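4-hydroxybutyrate coenzyme A transferase (Shewanella oneidensis, PDB 2OAS) binds coenzyme A and probably transfers it from an acyl-CoA to a carboxylate such as acetate or 4-hydroxybutyrate. Local coordinates at residues G144-H149 with D166-V171. Sequence-based numbering, arbitrary orientation.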
loop_
_atom_site.group_PDB
_atom_site.type_symbol
_atom_site.label_atom_id
_atom_site.label_comp_id
_atom_site.label_asym_id
_atom_site.label_seq_id
_atom_site.Cartn_x
_atom_site.Cartn_y
_atom_site.Cartn_z
ATOM N N GLY A 144 8.936 27.919 -10.939
ATOM C CA GLY A 144 9.809 28.952 -11.468
ATOM C C GLY A 144 9.262 30.338 -11.140
ATOM O O GLY A 144 10.009 31.230 -10.737
ATOM N N LYS A 145 7.956 30.523 -11.325
ATOM C CA LYS A 145 7.295 31.787 -11.019
ATOM C C LYS A 145 5.880 31.503 -10.518
ATOM O O LYS A 145 5.329 30.444 -10.803
ATOM C CB LYS A 145 7.236 32.689 -12.249
ATOM C CG LYS A 145 6.437 32.140 -13.423
ATOM C CD LYS A 145 6.334 33.206 -14.511
ATOM C CE LYS A 145 5.599 32.706 -15.739
ATOM N NZ LYS A 145 6.373 31.670 -16.466
ATOM N N ILE A 146 5.296 32.431 -9.765
ATOM C CA ILE A 146 3.943 32.224 -9.257
ATOM C C ILE A 146 2.983 33.336 -9.682
ATOM O O ILE A 146 3.321 34.510 -9.621
ATOM C CB ILE A 146 3.933 32.120 -7.713
ATOM C CG1 ILE A 146 4.730 30.890 -7.269
ATOM C CG2 ILE A 146 2.511 32.006 -7.201
ATOM C CD1 ILE A 146 5.019 30.864 -5.788
ATOM N N ILE A 147 1.796 32.944 -10.140
ATOM C CA ILE A 147 0.767 33.889 -10.561
ATOM C C ILE A 147 -0.406 33.674 -9.600
ATOM O O ILE A 147 -1.073 32.649 -9.637
ATOM C CB ILE A 147 0.353 33.626 -12.012
ATOM C CG1 ILE A 147 1.529 33.981 -12.931
ATOM C CG2 ILE A 147 -0.890 34.448 -12.380
ATOM C CD1 ILE A 147 1.294 33.627 -14.383
ATOM N N ALA A 148 -0.631 34.647 -8.733
ATOM C CA ALA A 148 -1.659 34.562 -7.720
ATOM C C ALA A 148 -2.880 35.425 -7.954
ATOM O O ALA A 148 -2.803 36.541 -8.461
ATOM C CB ALA A 148 -1.062 34.919 -6.346
ATOM N N HIS A 149 -4.016 34.899 -7.547
ATOM C CA HIS A 149 -5.235 35.628 -7.690
ATOM C C HIS A 149 -5.668 35.964 -6.279
ATOM O O HIS A 149 -5.948 35.073 -5.483
ATOM C CB HIS A 149 -6.264 34.761 -8.421
ATOM C CG HIS A 149 -7.673 35.121 -8.108
ATOM N ND1 HIS A 149 -8.121 36.422 -8.111
ATOM C CD2 HIS A 149 -8.723 34.355 -7.729
ATOM C CE1 HIS A 149 -9.391 36.446 -7.740
ATOM N NE2 HIS A 149 -9.780 35.205 -7.504
ATOM N N ASP A 166 5.749 38.623 -1.928
ATOM C CA ASP A 166 6.909 38.916 -2.763
ATOM C C ASP A 166 7.378 37.672 -3.491
ATOM O O ASP A 166 8.298 37.737 -4.292
ATOM C CB ASP A 166 8.068 39.483 -1.954
ATOM C CG ASP A 166 7.855 40.930 -1.581
ATOM O OD1 ASP A 166 7.047 41.610 -2.265
ATOM O OD2 ASP A 166 8.503 41.386 -0.612
ATOM N N ARG A 167 6.760 36.536 -3.204
ATOM C CA ARG A 167 7.109 35.288 -3.873
ATOM C C ARG A 167 6.280 35.165 -5.153
ATOM O O ARG A 167 6.351 34.157 -5.856
ATOM C CB ARG A 167 6.816 34.092 -2.958
ATOM C CG ARG A 167 7.774 33.957 -1.776
ATOM C CD ARG A 167 8.634 32.717 -1.927
ATOM N NE ARG A 167 7.826 31.508 -1.791
ATOM C CZ ARG A 167 8.185 30.292 -2.197
ATOM N NH1 ARG A 167 9.361 30.094 -2.784
ATOM N NH2 ARG A 167 7.361 29.267 -2.010
ATOM N N PHE A 168 5.505 36.203 -5.447
ATOM C CA PHE A 168 4.625 36.226 -6.621
ATOM C C PHE A 168 5.205 37.072 -7.756
ATOM O O PHE A 168 5.738 38.158 -7.525
ATOM C CB PHE A 168 3.241 36.793 -6.223
ATOM C CG PHE A 168 2.550 36.040 -5.103
ATOM C CD1 PHE A 168 1.408 36.562 -4.510
ATOM C CD2 PHE A 168 3.018 34.809 -4.662
ATOM C CE1 PHE A 168 0.738 35.878 -3.498
ATOM C CE2 PHE A 168 2.351 34.110 -3.646
ATOM C CZ PHE A 168 1.206 34.654 -3.063
ATOM N N ALA A 169 5.094 36.589 -8.985
ATOM C CA ALA A 169 5.612 37.345 -10.132
ATOM C C ALA A 169 4.550 38.318 -10.600
ATOM O O ALA A 169 4.848 39.402 -11.108
ATOM C CB ALA A 169 5.973 36.404 -11.267
ATOM N N ALA A 170 3.301 37.916 -10.416
ATOM C CA ALA A 170 2.170 38.717 -10.836
ATOM C C ALA A 170 1.049 38.510 -9.853
ATOM O O ALA A 170 0.981 37.477 -9.177
ATOM C CB ALA A 170 1.732 38.302 -12.219
ATOM N N VAL A 171 0.154 39.495 -9.800
ATOM C CA VAL A 171 -0.986 39.468 -8.894
ATOM C C VAL A 171 -2.201 40.215 -9.458
ATOM O O VAL A 171 -2.080 41.345 -9.920
ATOM C CB VAL A 171 -0.566 40.085 -7.532
ATOM C CG1 VAL A 171 -1.746 40.643 -6.824
ATOM C CG2 VAL A 171 0.093 39.028 -6.666
HETATM O O HOH W 1 7.167 34.158 -8.579
#
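The phenyl ring of Phe168 and the methyl of Ala148 make the tightest side-chain packing between 144-149 and 166-171. Ala148 CB sits over one ring face, 3.7 Å from the centroid and 24° off the normal, a CH-pi contact displaced toward the rim near CD1 and CE1. Ile146, two residues back on the same strand, lays CG2 obliquely against the ring, 3.8 Å from Phe168 CD2; with CG1 beside the backbone N (chi1 -63°), its CD1 packs against Arg167 O and the side chain meets Cys140 of helix 136-142. Replacing Phe168 by an alanine would probably leave the Ala148 methyl and Ile146 CG2 without their shared packing surface. The backbones join as parallel neighbours in the large sheet of the N-terminal domain, 145-150 lying between 170-173 and 113-118, away from the coenzyme A site. Pairing begins just ahead of the second strand: Ala169 N donates to Ile146 O over 2.8 Å, in the carbonyl plane, while Ala170 N adds a weak bond to the same oxygen. Further on, Ala148 N reaches Ala170 O at 3.3 Å, nearly straight at the hydrogen (170°) but above the carbonyl plane. The start of the contact is looser and wetter. There a water accepts from Ile146 N and donates to Arg167 O, standing in place of a direct bond between those two atoms. Lys145 brings only CB to Ala169 CB, 4.0 Å away, and sends its ammonium group (NZ) to a salt bridge with Glu20, while the side chain of the exposed Arg167 rests on Cys140 and Gln141 of helix 136-142.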